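Local coordinates for protein NAD(P)H-flavin oxidoreductase (Staphylococcus epidermidis ATCC 12228, PDB 3GBH) that probably uses NAD(P)H to reduce flavin or nitro-type substrates through a bound FMN, at residues K67-Q78 with I164-I175. Numbering follows the deposited sequence.
With FMN (flavin mononucleotide), chain H.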
ATOM      1  N   LYS B  67      31.399  20.330 -35.942  1.00 23.45           N
ATOM      2  CA  LYS B  67      30.794  21.643 -36.138  1.00 23.92           C
ATOM      3  C   LYS B  67      30.228  22.223 -34.871  1.00 22.37           C
ATOM      4  O   LYS B  67      30.289  23.429 -34.675  1.00 22.05           O
ATOM      5  CB  LYS B  67      29.694  21.596 -37.199  1.00 25.08           C
ATOM      6  CG  LYS B  67      30.238  21.491 -38.610  1.00 28.04           C
ATOM      7  CD  LYS B  67      29.069  21.422 -39.598  1.00 33.52           C
ATOM      8  CE  LYS B  67      29.519  21.583 -41.033  1.00 39.30           C
ATOM      9  NZ  LYS B  67      28.415  21.215 -41.981  1.00 45.79           N
ATOM     10  N   VAL B  68      29.659  21.383 -34.011  1.00 21.62           N
ATOM     11  CA  VAL B  68      29.076  21.907 -32.772  1.00 22.25           C
ATOM     12  C   VAL B  68      30.052  21.857 -31.582  1.00 24.12           C
ATOM     13  O   VAL B  68      29.682  22.235 -30.470  1.00 24.49           O
ATOM     14  CB  VAL B  68      27.786  21.201 -32.399  1.00 21.89           C
ATOM     15  CG1 VAL B  68      26.811  21.199 -33.573  1.00 23.58           C
ATOM     16  CG2 VAL B  68      28.062  19.800 -31.910  1.00 22.41           C
ATOM     17  N   LYS B  69      31.298  21.437 -31.815  1.00 23.03           N
ATOM     18  CA  LYS B  69      32.202  21.139 -30.713  1.00 24.90           C
ATOM     19  C   LYS B  69      32.409  22.373 -29.829  1.00 24.48           C
ATOM     20  O   LYS B  69      32.221  22.299 -28.628  1.00 24.40           O
ATOM     21  CB  LYS B  69      33.535  20.614 -31.251  1.00 26.08           C
ATOM     22  CG  LYS B  69      34.547  20.140 -30.193  1.00 28.29           C
ATOM     23  CD  LYS B  69      35.936  19.909 -30.837  1.00 28.58           C
ATOM     24  N   GLU B  70      32.770  23.507 -30.420  1.00 24.53           N
ATOM     25  CA  GLU B  70      33.052  24.720 -29.639  1.00 25.96           C
ATOM     26  C   GLU B  70      31.811  25.174 -28.866  1.00 26.26           C
ATOM     27  O   GLU B  70      31.928  25.642 -27.740  1.00 26.94           O
ATOM     28  CB  GLU B  70      33.616  25.852 -30.526  1.00 26.71           C
ATOM     29  N   SER B  71      30.626  24.987 -29.448  1.00 25.49           N
ATOM     30  CA  SER B  71      29.377  25.326 -28.768  1.00 26.02           C
ATOM     31  C   SER B  71      29.074  24.495 -27.516  1.00 26.29           C
ATOM     32  O   SER B  71      28.188  24.862 -26.749  1.00 26.82           O
ATOM     33  CB  SER B  71      28.193  25.199 -29.732  1.00 25.44           C
ATOM     34  OG  SER B  71      28.392  26.022 -30.868  1.00 31.22           O
ATOM     35  N   PHE B  72      29.739  23.358 -27.325  1.00 25.87           N
ATOM     36  CA  PHE B  72      29.490  22.575 -26.120  1.00 26.68           C
ATOM     37  C   PHE B  72      30.458  22.841 -24.998  1.00 28.52           C
ATOM     38  O   PHE B  72      30.269  22.335 -23.896  1.00 31.31           O
ATOM     39  CB  PHE B  72      29.309  21.088 -26.434  1.00 26.20           C
ATOM     40  CG  PHE B  72      27.934  20.785 -26.883  1.00 22.98           C
ATOM     41  CD1 PHE B  72      27.578  20.990 -28.198  1.00 23.42           C
ATOM     42  CD2 PHE B  72      26.970  20.391 -25.987  1.00 24.82           C
ATOM     43  CE1 PHE B  72      26.272  20.775 -28.623  1.00 27.25           C
ATOM     44  CE2 PHE B  72      25.661  20.163 -26.402  1.00 22.45           C
ATOM     45  CZ  PHE B  72      25.307  20.362 -27.713  1.00 26.78           C
ATOM     46  N   GLY B  73      31.429  23.701 -25.235  1.00 29.35           N
ATOM     47  CA  GLY B  73      32.221  24.270 -24.134  1.00 30.57           C
ATOM     48  C   GLY B  73      32.821  23.220 -23.227  1.00 31.30           C
ATOM     49  O   GLY B  73      33.567  22.367 -23.695  1.00 31.06           O
ATOM     50  N   PHE B  74      32.481  23.257 -21.936  1.00 32.65           N
ATOM     51  CA  PHE B  74      33.079  22.334 -20.984  1.00 34.05           C
ATOM     52  C   PHE B  74      32.373  20.985 -21.012  1.00 31.39           C
ATOM     53  O   PHE B  74      32.769  20.086 -20.271  1.00 31.91           O
ATOM     54  CB  PHE B  74      33.112  22.901 -19.542  1.00 37.95           C
ATOM     55  CG  PHE B  74      33.956  24.153 -19.398  1.00 45.50           C
ATOM     56  CD1 PHE B  74      35.348  24.075 -19.374  1.00 48.41           C
ATOM     57  CD2 PHE B  74      33.353  25.414 -19.318  1.00 50.05           C
ATOM     58  CE1 PHE B  74      36.122  25.228 -19.262  1.00 50.58           C
ATOM     59  CE2 PHE B  74      34.123  26.574 -19.201  1.00 50.03           C
ATOM     60  CZ  PHE B  74      35.507  26.483 -19.175  1.00 49.04           C
ATOM     61  N   ASN B  75      31.366  20.828 -21.868  1.00 27.92           N
ATOM     62  CA  ASN B  75      30.719  19.536 -22.071  1.00 26.71           C
ATOM     63  C   ASN B  75      31.317  18.706 -23.250  1.00 27.02           C
ATOM     64  O   ASN B  75      30.626  17.914 -23.918  1.00 24.88           O
ATOM     65  CB  ASN B  75      29.213  19.769 -22.199  1.00 27.09           C
ATOM     66  CG  ASN B  75      28.610  20.290 -20.922  1.00 23.81           C
ATOM     67  OD1 ASN B  75      28.691  19.628 -19.904  1.00 28.25           O
ATOM     68  ND2 ASN B  75      27.999  21.470 -20.957  1.00 27.32           N
ATOM     69  N   SER B  76      32.623  18.883 -23.501  1.00 27.73           N
ATOM     70  CA  SER B  76      33.255  18.311 -24.679  1.00 27.74           C
ATOM     71  C   SER B  76      33.362  16.788 -24.587  1.00 28.01           C
ATOM     72  O   SER B  76      33.247  16.094 -25.598  1.00 29.00           O
ATOM     73  CB  SER B  76      34.650  18.922 -24.906  1.00 28.54           C
ATOM     74  OG  SER B  76      35.499  18.585 -23.813  1.00 33.31           O
ATOM     75  N   ARG B  77      33.553  16.254 -23.392  1.00 27.43           N
ATOM     76  CA  ARG B  77      33.697  14.810 -23.272  1.00 27.24           C
ATOM     77  C   ARG B  77      32.392  14.086 -23.574  1.00 25.99           C
ATOM     78  O   ARG B  77      32.402  13.036 -24.220  1.00 24.48           O
ATOM     79  CB  ARG B  77      34.222  14.406 -21.900  1.00 29.24           C
ATOM     80  CG  ARG B  77      34.856  13.037 -21.941  1.00 33.85           C
ATOM     81  CD  ARG B  77      35.860  12.827 -20.845  1.00 40.82           C
ATOM     82  NE  ARG B  77      36.577  11.569 -21.066  1.00 44.42           N
ATOM     83  CZ  ARG B  77      37.054  10.784 -20.102  1.00 43.32           C
ATOM     84  NH1 ARG B  77      36.890  11.098 -18.818  1.00 44.22           N
ATOM     85  NH2 ARG B  77      37.691   9.662 -20.428  1.00 42.69           N
ATOM     86  N   GLN B  78      31.273  14.649 -23.106  1.00 23.50           N
ATOM     87  CA  GLN B  78      29.981  14.056 -23.373  1.00 23.84           C
ATOM     88  C   GLN B  78      29.755  14.066 -24.878  1.00 22.97           C
ATOM     89  O   GLN B  78      29.345  13.061 -25.437  1.00 23.89           O
ATOM     90  CB  GLN B  78      28.823  14.798 -22.679  1.00 22.78           C
ATOM     91  CG  GLN B  78      28.820  14.769 -21.160  1.00 24.68           C
ATOM     92  CD  GLN B  78      29.475  16.009 -20.581  1.00 29.59           C
ATOM     93  OE1 GLN B  78      30.586  16.365 -20.959  1.00 22.92           O
ATOM     94  NE2 GLN B  78      28.770  16.685 -19.681  1.00 22.46           N
ATOM     95  N   ILE B 164      21.870  18.486 -20.731  1.00 22.32           N
ATOM     96  CA  ILE B 164      22.901  19.491 -20.851  1.00 21.92           C
ATOM     97  C   ILE B 164      22.240  20.812 -21.261  1.00 24.41           C
ATOM     98  O   ILE B 164      21.480  20.858 -22.237  1.00 23.66           O
ATOM     99  CB  ILE B 164      23.999  19.044 -21.882  1.00 22.87           C
ATOM    100  CG1 ILE B 164      24.825  17.879 -21.311  1.00 23.10           C
ATOM    101  CG2 ILE B 164      24.947  20.188 -22.241  1.00 19.87           C
ATOM    102  CD1 ILE B 164      25.759  17.167 -22.269  1.00 22.68           C
ATOM    103  N   GLY B 165      22.503  21.860 -20.471  1.00 24.09           N
ATOM    104  CA  GLY B 165      22.028  23.208 -20.736  1.00 24.86           C
ATOM    105  C   GLY B 165      23.197  24.122 -21.021  1.00 25.12           C
ATOM    106  O   GLY B 165      23.020  25.206 -21.545  1.00 25.62           O
ATOM    107  N   GLY B 166      24.406  23.644 -20.729  1.00 25.80           N
ATOM    108  CA  GLY B 166      25.613  24.411 -20.906  1.00 25.52           C
ATOM    109  C   GLY B 166      26.171  24.371 -22.307  1.00 25.86           C
ATOM    110  O   GLY B 166      27.296  23.925 -22.506  1.00 27.00           O
ATOM    111  N   PHE B 167      25.383  24.845 -23.271  1.00 25.37           N
ATOM    112  CA  PHE B 167      25.851  25.005 -24.639  1.00 24.46           C
ATOM    113  C   PHE B 167      25.436  26.376 -25.180  1.00 25.04           C
ATOM    114  O   PHE B 167      24.586  27.052 -24.597  1.00 24.88           O
ATOM    115  CB  PHE B 167      25.402  23.822 -25.545  1.00 23.41           C
ATOM    116  CG  PHE B 167      23.915  23.670 -25.714  1.00 24.50           C
ATOM    117  CD1 PHE B 167      23.131  23.138 -24.708  1.00 22.29           C
ATOM    118  CD2 PHE B 167      23.304  24.004 -26.911  1.00 25.81           C
ATOM    119  CE1 PHE B 167      21.770  22.974 -24.877  1.00 26.57           C
ATOM    120  CE2 PHE B 167      21.968  23.849 -27.073  1.00 26.37           C
ATOM    121  CZ  PHE B 167      21.190  23.341 -26.062  1.00 25.70           C
ATOM    122  N   ASP B 168      26.051  26.768 -26.288  1.00 24.59           N
ATOM    123  CA  ASP B 168      25.812  28.077 -26.918  1.00 25.83           C
ATOM    124  C   ASP B 168      24.467  28.107 -27.640  1.00 26.71           C
ATOM    125  O   ASP B 168      24.382  27.846 -28.832  1.00 27.77           O
ATOM    126  CB  ASP B 168      26.964  28.403 -27.875  1.00 26.18           C
ATOM    127  CG  ASP B 168      26.854  29.791 -28.506  1.00 28.02           C
ATOM    128  OD1 ASP B 168      25.859  30.509 -28.247  1.00 30.01           O
ATOM    129  OD2 ASP B 168      27.761  30.134 -29.291  1.00 29.39           O
ATOM    130  N   LYS B 169      23.428  28.463 -26.899  1.00 25.81           N
ATOM    131  CA  LYS B 169      22.073  28.549 -27.433  1.00 26.33           C
ATOM    132  C   LYS B 169      21.850  29.692 -28.423  1.00 26.12           C
ATOM    133  O   LYS B 169      20.955  29.627 -29.269  1.00 26.54           O
ATOM    134  CB  LYS B 169      21.110  28.674 -26.267  1.00 26.01           C
ATOM    135  CG  LYS B 169      20.984  27.340 -25.536  1.00 26.92           C
ATOM    136  CD  LYS B 169      20.157  27.478 -24.283  1.00 32.15           C
ATOM    137  CE  LYS B 169      20.084  26.169 -23.549  1.00 33.67           C
ATOM    138  NZ  LYS B 169      19.549  26.326 -22.183  1.00 37.53           N
ATOM    139  N   GLU B 170      22.652  30.736 -28.310  1.00 25.02           N
ATOM    140  CA  GLU B 170      22.569  31.859 -29.242  1.00 26.99           C
ATOM    141  C   GLU B 170      22.904  31.471 -30.677  1.00 24.92           C
ATOM    142  O   GLU B 170      22.386  32.055 -31.605  1.00 25.94           O
ATOM    143  CB  GLU B 170      23.517  32.972 -28.817  1.00 28.23           C
ATOM    144  CG  GLU B 170      23.171  33.605 -27.491  1.00 40.36           C
ATOM    145  CD  GLU B 170      21.837  34.335 -27.513  1.00 51.38           C
ATOM    146  OE1 GLU B 170      21.663  35.217 -28.391  1.00 58.31           O
ATOM    147  OE2 GLU B 170      20.970  34.021 -26.652  1.00 57.50           O
ATOM    148  N   ASN B 171      23.801  30.512 -30.850  1.00 23.27           N
ATOM    149  CA  ASN B 171      24.359  30.196 -32.164  1.00 22.67           C
ATOM    150  C   ASN B 171      24.054  28.781 -32.645  1.00 21.76           C
ATOM    151  O   ASN B 171      24.283  28.466 -33.805  1.00 22.92           O
ATOM    152  CB  ASN B 171      25.851  30.427 -32.153  1.00 22.37           C
ATOM    153  CG  ASN B 171      26.203  31.869 -31.925  1.00 25.60           C
ATOM    154  OD1 ASN B 171      25.832  32.751 -32.707  1.00 25.45           O
ATOM    155  ND2 ASN B 171      26.922  32.128 -30.848  1.00 25.38           N
ATOM    156  N   ILE B 172      23.507  27.941 -31.785  1.00 21.36           N
ATOM    157  CA  ILE B 172      23.402  26.527 -32.136  1.00 22.78           C
ATOM    158  C   ILE B 172      22.479  26.247 -33.336  1.00 23.90           C
ATOM    159  O   ILE B 172      22.813  25.410 -34.196  1.00 25.17           O
ATOM    160  CB  ILE B 172      23.016  25.653 -30.902  1.00 22.69           C
ATOM    161  CG1 ILE B 172      23.212  24.165 -31.222  1.00 23.72           C
ATOM    162  CG2 ILE B 172      21.633  26.024 -30.389  1.00 21.15           C
ATOM    163  CD1 ILE B 172      24.714  23.785 -31.522  1.00 21.97           C
ATOM    164  N   ALA B 173      21.336  26.931 -33.414  1.00 24.18           N
ATOM    165  CA  ALA B 173      20.422  26.761 -34.572  1.00 24.83           C
ATOM    166  C   ALA B 173      21.129  27.045 -35.884  1.00 25.24           C
ATOM    167  O   ALA B 173      21.065  26.252 -36.832  1.00 24.40           O
ATOM    168  CB  ALA B 173      19.159  27.649 -34.446  1.00 23.11           C
ATOM    169  N   ASP B 174      21.816  28.183 -35.943  1.00 26.42           N
ATOM    170  CA  ASP B 174      22.551  28.548 -37.141  1.00 25.95           C
ATOM    171  C   ASP B 174      23.612  27.509 -37.523  1.00 26.12           C
ATOM    172  O   ASP B 174      23.836  27.242 -38.710  1.00 25.32           O
ATOM    173  CB  ASP B 174      23.239  29.908 -36.959  1.00 27.50           C
ATOM    174  CG  ASP B 174      22.245  31.070 -36.824  1.00 34.03           C
ATOM    175  OD1 ASP B 174      21.178  31.051 -37.502  1.00 31.98           O
ATOM    176  OD2 ASP B 174      22.547  32.007 -36.034  1.00 37.43           O
ATOM    177  N   ILE B 175      24.303  26.974 -36.521  1.00 26.23           N
ATOM    178  CA  ILE B 175      25.407  26.052 -36.750  1.00 26.63           C
ATOM    179  C   ILE B 175      24.889  24.756 -37.380  1.00 26.89           C
ATOM    180  O   ILE B 175      25.473  24.241 -38.309  1.00 26.12           O
ATOM    181  CB  ILE B 175      26.211  25.761 -35.432  1.00 26.33           C
ATOM    182  CG1 ILE B 175      26.968  27.017 -34.993  1.00 27.15           C
ATOM    183  CG2 ILE B 175      27.198  24.619 -35.634  1.00 24.81           C
ATOM    184  CD1 ILE B 175      27.500  26.970 -33.573  1.00 26.11           C
TER
HETATM  185  N1  FMN H 300      25.419  18.349 -16.592  1.00 26.79           N
HETATM  186  C2  FMN H 300      26.605  18.662 -17.241  1.00 29.05           C
HETATM  187  O2  FMN H 300      27.620  17.973 -17.093  1.00 28.12           O
HETATM  188  N3  FMN H 300      26.653  19.770 -18.044  1.00 26.22           N
HETATM  189  C4  FMN H 300      25.525  20.572 -18.232  1.00 28.95           C
HETATM  190  O4  FMN H 300      25.607  21.575 -18.966  1.00 27.97           O
HETATM  191  C4A FMN H 300      24.349  20.266 -17.568  1.00 25.78           C
HETATM  192  N5  FMN H 300      23.217  21.053 -17.692  1.00 25.88           N
HETATM  193  C5A FMN H 300      21.986  20.564 -17.309  1.00 25.95           C
HETATM  194  C6  FMN H 300      20.797  21.175 -17.743  1.00 25.91           C
HETATM  195  C7  FMN H 300      19.568  20.680 -17.362  1.00 25.53           C
HETATM  196  C7M FMN H 300      18.304  21.348 -17.831  1.00 26.99           C
HETATM  197  C8  FMN H 300      19.508  19.568 -16.515  1.00 26.33           C
HETATM  198  C8M FMN H 300      18.211  18.970 -16.064  1.00 24.47           C
HETATM  199  C9  FMN H 300      20.677  18.968 -16.084  1.00 25.64           C
HETATM  200  C9A FMN H 300      21.934  19.440 -16.474  1.00 27.17           C
HETATM  201  N10 FMN H 300      23.125  18.825 -16.058  1.00 27.38           N
HETATM  202  C10 FMN H 300      24.305  19.143 -16.731  1.00 28.41           C
HETATM  203  C1' FMN H 300      23.093  17.562 -15.221  1.00 25.48           C
HETATM  204  C2' FMN H 300      22.778  17.971 -13.783  1.00 26.98           C
HETATM  205  O2' FMN H 300      23.927  18.503 -13.146  1.00 25.38           O
HETATM  206  C3' FMN H 300      22.245  16.752 -13.021  1.00 27.11           C
HETATM  207  O3' FMN H 300      21.014  16.370 -13.580  1.00 27.19           O
HETATM  208  C4' FMN H 300      22.074  16.978 -11.519  1.00 28.68           C
HETATM  209  O4' FMN H 300      23.355  17.206 -10.931  1.00 27.17           O
HETATM  210  C5' FMN H 300      21.395  15.770 -10.879  1.00 27.90           C
HETATM  211  O5' FMN H 300      22.194  14.607 -11.061  1.00 24.97           O
HETATM  212  P   FMN H 300      21.588  13.322 -11.790  1.00 25.45           P
HETATM  213  O1P FMN H 300      22.614  12.226 -11.822  1.00 23.29           O
HETATM  214  O2P FMN H 300      21.139  13.746 -13.158  1.00 23.75           O
HETATM  215  O3P FMN H 300      20.367  12.836 -11.045  1.00 24.66           O
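The amide of N75 joins G166 to the flavin. Its ND2 is shared, donating to G166 O at 3.0 Å, with that oxygen in the amide plane although the nitrogen sits above the carbonyl plane, and also to FMN O4 at 3.1 Å. OD1 of the same amide accepts a hydrogen bond from FMN N3 at 2.8 Å, while G166 N gives O4 a further bond. The bonds to G166 O and from N3 set which way the amide is turned. CG2 of I164 comes within 3.6 Å of N75 ND2 and is as near FMN O4, CG1 approaches the C4 and N3 end of the flavin, and CD1 crosses toward the CB of Q78. The NE2 of Q78 bonds to N162 OD1, with a weak bond to N75 OD1.

Farther from the cofactor, the rings of F72 and F167 run nearly parallel (planes at 10°) but are slid so far that they barely overlap, so it is CB of F167, 3.9 Å from the F72 ring centroid, that sits over the face. M85 and A188 of the central sheet also touch F72. Beside the rings, D168 N bonds to S71 O at 2.9 Å, tying the segment 67-78 to 164-175, and CD1 of I172 and CG2 of I175 pack on CG1 of V68.

Chemically, N75 reads both N3 and O4 of the flavin, and its bond to G166 couples the two pocket walls; the bonds from N75 ND2 and G166 N probably polarise the C4=O4 carbonyl and could make the adjoining C4A-N5 region more electron-poor.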